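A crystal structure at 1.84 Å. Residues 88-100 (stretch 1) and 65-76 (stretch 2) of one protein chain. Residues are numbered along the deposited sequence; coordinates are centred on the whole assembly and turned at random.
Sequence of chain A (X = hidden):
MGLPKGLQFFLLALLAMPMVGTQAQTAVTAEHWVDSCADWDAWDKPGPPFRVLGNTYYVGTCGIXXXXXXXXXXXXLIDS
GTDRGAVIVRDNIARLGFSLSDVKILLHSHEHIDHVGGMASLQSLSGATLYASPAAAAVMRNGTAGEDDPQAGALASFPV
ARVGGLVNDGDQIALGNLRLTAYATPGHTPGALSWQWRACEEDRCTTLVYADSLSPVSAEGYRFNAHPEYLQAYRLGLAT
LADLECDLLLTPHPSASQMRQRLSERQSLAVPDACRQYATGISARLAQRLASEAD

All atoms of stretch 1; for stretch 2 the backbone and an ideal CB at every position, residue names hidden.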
# COMPACT_ATOMS: atom_id res chain seq x y z
N ILE A 88 15.84 3.18 0.16
CA ILE A 88 15.81 2.07 1.11
C ILE A 88 15.15 0.85 0.49
O ILE A 88 15.57 -0.29 0.71
CB ILE A 88 15.11 2.51 2.41
CG1 ILE A 88 15.91 3.62 3.09
CG2 ILE A 88 14.94 1.33 3.35
CD1 ILE A 88 15.05 4.64 3.81
N VAL A 89 14.09 1.07 -0.30
CA VAL A 89 13.43 -0.04 -0.98
C VAL A 89 14.38 -0.70 -1.97
O VAL A 89 14.46 -1.93 -2.04
CB VAL A 89 12.14 0.45 -1.67
CG1 VAL A 89 11.57 -0.63 -2.58
CG2 VAL A 89 11.12 0.88 -0.63
N ARG A 90 15.11 0.11 -2.74
CA ARG A 90 16.11 -0.44 -3.65
C ARG A 90 17.17 -1.24 -2.89
O ARG A 90 17.57 -2.32 -3.33
CB ARG A 90 16.78 0.70 -4.43
CG ARG A 90 16.42 0.75 -5.90
CD ARG A 90 17.40 1.62 -6.67
NE ARG A 90 17.40 3.00 -6.19
CZ ARG A 90 18.40 3.55 -5.50
NH1 ARG A 90 19.48 2.84 -5.21
NH2 ARG A 90 18.32 4.81 -5.10
N ASP A 91 17.63 -0.72 -1.76
CA ASP A 91 18.59 -1.45 -0.95
C ASP A 91 18.00 -2.74 -0.41
O ASP A 91 18.65 -3.79 -0.44
CB ASP A 91 19.10 -0.57 0.19
CG ASP A 91 20.31 -1.15 0.88
OD1 ASP A 91 21.19 -1.71 0.20
OD2 ASP A 91 20.37 -1.05 2.13
N ASN A 92 16.75 -2.70 0.05
CA ASN A 92 16.15 -3.88 0.68
C ASN A 92 15.93 -5.00 -0.33
O ASN A 92 16.07 -6.19 0.01
CB ASN A 92 14.83 -3.51 1.36
CG ASN A 92 15.04 -2.85 2.71
OD1 ASN A 92 16.15 -2.87 3.26
ND2 ASN A 92 13.99 -2.25 3.25
N ILE A 93 15.59 -4.66 -1.57
CA ILE A 93 15.44 -5.67 -2.61
C ILE A 93 16.77 -6.36 -2.87
O ILE A 93 16.83 -7.59 -3.06
CB ILE A 93 14.85 -5.05 -3.89
CG1 ILE A 93 13.43 -4.55 -3.63
CG2 ILE A 93 14.87 -6.05 -5.04
CD1 ILE A 93 12.81 -3.82 -4.81
N ALA A 94 17.86 -5.59 -2.88
CA ALA A 94 19.18 -6.18 -3.09
C ALA A 94 19.62 -7.01 -1.89
O ALA A 94 20.33 -8.01 -2.06
CB ALA A 94 20.20 -5.08 -3.39
N ARG A 95 19.21 -6.61 -0.68
CA ARG A 95 19.57 -7.39 0.51
C ARG A 95 18.99 -8.79 0.45
O ARG A 95 19.63 -9.76 0.87
CB ARG A 95 19.09 -6.66 1.77
CG ARG A 95 19.84 -5.38 2.07
CD ARG A 95 19.29 -4.69 3.31
NE ARG A 95 19.45 -5.50 4.51
CZ ARG A 95 19.42 -5.02 5.75
NH1 ARG A 95 19.24 -3.72 5.95
NH2 ARG A 95 19.58 -5.83 6.79
N LEU A 96 17.77 -8.92 -0.07
CA LEU A 96 17.15 -10.24 -0.23
C LEU A 96 17.76 -11.04 -1.37
O LEU A 96 17.50 -12.24 -1.47
CB LEU A 96 15.65 -10.09 -0.45
CG LEU A 96 14.82 -9.58 0.73
CD1 LEU A 96 13.48 -9.06 0.26
CD2 LEU A 96 14.65 -10.67 1.77
N GLY A 97 18.56 -10.41 -2.23
CA GLY A 97 19.17 -11.09 -3.35
C GLY A 97 18.41 -11.02 -4.65
O GLY A 97 18.75 -11.76 -5.58
N PHE A 98 17.39 -10.18 -4.74
CA PHE A 98 16.57 -10.06 -5.94
C PHE A 98 17.06 -8.92 -6.82
O PHE A 98 17.53 -7.89 -6.33
CB PHE A 98 15.10 -9.85 -5.58
CG PHE A 98 14.49 -11.00 -4.83
CD1 PHE A 98 14.32 -12.23 -5.44
CD2 PHE A 98 14.07 -10.85 -3.51
CE1 PHE A 98 13.76 -13.29 -4.75
CE2 PHE A 98 13.51 -11.91 -2.82
CZ PHE A 98 13.35 -13.13 -3.45
N SER A 99 16.95 -9.12 -8.13
CA SER A 99 17.39 -8.12 -9.09
C SER A 99 16.30 -7.07 -9.28
O SER A 99 15.12 -7.40 -9.44
CB SER A 99 17.72 -8.78 -10.43
OG SER A 99 17.86 -7.82 -11.46
N LEU A 100 16.71 -5.80 -9.28
CA LEU A 100 15.74 -4.72 -9.49
C LEU A 100 15.17 -4.76 -10.90
O LEU A 100 13.98 -4.48 -11.10
CB LEU A 100 16.39 -3.36 -9.21
CG LEU A 100 15.43 -2.17 -9.29
CD1 LEU A 100 14.43 -2.20 -8.15
CD2 LEU A 100 16.19 -0.85 -9.31
N UNK A 65 5.44 1.13 4.04
CA UNK A 65 5.51 -0.24 3.57
C UNK A 65 5.72 -0.29 2.06
O UNK A 65 5.24 0.56 1.31
CB UNK A 65 4.24 -1.00 3.96
N UNK A 66 6.45 -1.31 1.63
CA UNK A 66 6.61 -1.65 0.22
C UNK A 66 6.61 -3.17 0.12
O UNK A 66 7.38 -3.84 0.81
CB UNK A 66 7.89 -1.05 -0.37
N UNK A 67 5.74 -3.71 -0.74
CA UNK A 67 5.50 -5.14 -0.80
C UNK A 67 6.09 -5.68 -2.09
O UNK A 67 5.73 -5.24 -3.19
CB UNK A 67 4.01 -5.46 -0.70
N UNK A 68 7.01 -6.64 -1.96
CA UNK A 68 7.64 -7.31 -3.09
C UNK A 68 7.09 -8.72 -3.22
O UNK A 68 7.12 -9.49 -2.25
CB UNK A 68 9.16 -7.34 -2.93
N UNK A 69 6.59 -9.05 -4.40
CA UNK A 69 6.03 -10.37 -4.69
C UNK A 69 6.80 -10.95 -5.86
O UNK A 69 6.74 -10.41 -6.98
CB UNK A 69 4.53 -10.30 -5.00
N UNK A 70 7.51 -12.05 -5.62
CA UNK A 70 8.42 -12.63 -6.60
C UNK A 70 7.76 -13.78 -7.34
O UNK A 70 6.99 -14.55 -6.76
CB UNK A 70 9.70 -13.11 -5.92
N UNK A 71 8.08 -13.90 -8.63
CA UNK A 71 7.56 -14.97 -9.46
C UNK A 71 8.63 -15.49 -10.41
O UNK A 71 9.76 -15.01 -10.42
CB UNK A 71 6.34 -14.49 -10.25
N UNK A 72 8.24 -16.48 -11.22
CA UNK A 72 9.17 -17.09 -12.15
C UNK A 72 9.42 -16.25 -13.40
O UNK A 72 10.37 -16.54 -14.14
CB UNK A 72 8.65 -18.47 -12.56
N UNK A 73 8.61 -15.23 -13.65
CA UNK A 73 8.75 -14.37 -14.82
C UNK A 73 8.80 -12.91 -14.40
O UNK A 73 8.22 -12.04 -15.06
CB UNK A 73 7.60 -14.60 -15.80
N UNK A 74 9.49 -12.61 -13.31
CA UNK A 74 9.59 -11.26 -12.80
C UNK A 74 8.80 -11.08 -11.52
O UNK A 74 8.03 -11.94 -11.09
CB UNK A 74 9.11 -10.26 -13.86
N UNK A 75 9.01 -9.92 -10.90
CA UNK A 75 8.40 -9.59 -9.63
C UNK A 75 7.45 -8.40 -9.78
O UNK A 75 7.54 -7.62 -10.73
CB UNK A 75 9.48 -9.29 -8.59
N UNK A 76 6.53 -8.29 -8.83
CA UNK A 76 5.63 -7.15 -8.71
C UNK A 76 5.97 -6.42 -7.42
O UNK A 76 6.19 -7.04 -6.38
CB UNK A 76 4.16 -7.59 -8.73

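Position 65 sends its CA-to-CB bond away from the helix, so stretch 1 sets no rule there; the residue is Ala65.

At position 66 the bond points toward the helix, and the ideal CB already lies 3.8 Å from Val89 CG2. With an apolar methyl this close and no polar partner on offer, a small apolar side chain suits best. Ala66 is deposited, a contact that goes with a spacing of 7.1 Å between Val89 CA and Ala66 CA.

Position 67 is out of reach of stretch 1; it is Ile67.

Position 68 points toward stretch 1 again, but its ideal CB is 5.1 Å from Ile93 CG1, leaving room to fill. Ile93, Leu96 and Phe98 offer hydrocarbon around that room, so a longer apolar chain, leucine, methionine or perhaps isoleucine, would suit. Leu68, with chi1 t and chi2 p, brings CD2 to 3.7 Å from Phe98 CD2, 4.3 Å from Ile93 CG1 and 4.5 Å from Leu96 CD1. One methyl thus meets the last helical turn and the residue following Gly97.

Position 69 is out of reach, and Ile69 pairs its backbone with position 76.

Position 70 points toward the Phe98 ring, its ideal CB 4.2 Å from Phe98 CE1. A short side chain carrying a methyl, such as alanine, valine or threonine, would fit. In Thr70, CG2 sits over one ring face, 3.7 Å from the centroid of the Phe98 ring in a CH-pi contact, while OG1 is hydrogen-bonded elsewhere in the structure.

Position 71 would have an ideal CB crowded by the carbonyl oxygen of position 74, which favours glycine; it is Gly71. Positions 72 and 73 form the turn beyond reach of stretch 1, which leaves their choice open: Asp72 and Ala73. Position 74 has phi 109° and psi 171°, where a CB would jam against the preceding carbonyl oxygen; Gly74 answers that.

Position 75 points toward stretch 1 from a distance, its ideal CB having nothing there within 5.5 Å. Only a side chain of some length would reach stretch 1, and both the Phe98 ring and the backbone of Ser99 lie ahead, so an aromatic or a polar chain could serve. His75 does both: NE2 approaches Phe98 CD1 at 3.7 Å, the ring planes at 77°, and a water whose O is 2.9 Å from His75 NE2 accepts from Ser99 N at 3.0 Å. No direct hydrogen bond joins the stretches; this water links them instead.

Position 76, out of reach, is Val76.

Stretch 2, residues 65-76: AAILITGDAGHV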
# COMPACT_ATOMS: atom_id res chain seq x y z
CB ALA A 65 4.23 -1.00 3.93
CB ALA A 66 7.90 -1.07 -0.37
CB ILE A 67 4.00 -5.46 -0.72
CG1 ILE A 67 3.38 -4.79 0.51
CG2 ILE A 67 3.77 -6.96 -0.67
CD1 ILE A 67 4.06 -5.15 1.81
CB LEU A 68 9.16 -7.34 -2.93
CG LEU A 68 9.96 -7.99 -4.06
CD1 LEU A 68 10.00 -7.10 -5.30
CD2 LEU A 68 11.37 -8.34 -3.60
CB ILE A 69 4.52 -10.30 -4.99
CG1 ILE A 69 3.78 -9.67 -3.81
CG2 ILE A 69 3.98 -11.69 -5.29
CD1 ILE A 69 2.55 -8.90 -4.21
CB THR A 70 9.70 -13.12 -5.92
OG1 THR A 70 9.38 -14.19 -5.02
CG2 THR A 70 10.35 -11.99 -5.14
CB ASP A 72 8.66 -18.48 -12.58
CG ASP A 72 7.18 -18.49 -12.87
OD1 ASP A 72 6.43 -19.17 -12.13
OD2 ASP A 72 6.75 -17.83 -13.85
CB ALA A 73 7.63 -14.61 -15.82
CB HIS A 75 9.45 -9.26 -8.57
CG HIS A 75 10.63 -10.18 -8.58
ND1 HIS A 75 10.53 -11.51 -8.90
CD2 HIS A 75 11.94 -9.95 -8.32
CE1 HIS A 75 11.73 -12.07 -8.83
NE2 HIS A 75 12.60 -11.15 -8.48
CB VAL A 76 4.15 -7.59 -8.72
CG1 VAL A 76 3.24 -6.38 -8.59
CG2 VAL A 76 3.83 -8.38 -9.98
O HOH W 1 15.43 -11.38 -9.27
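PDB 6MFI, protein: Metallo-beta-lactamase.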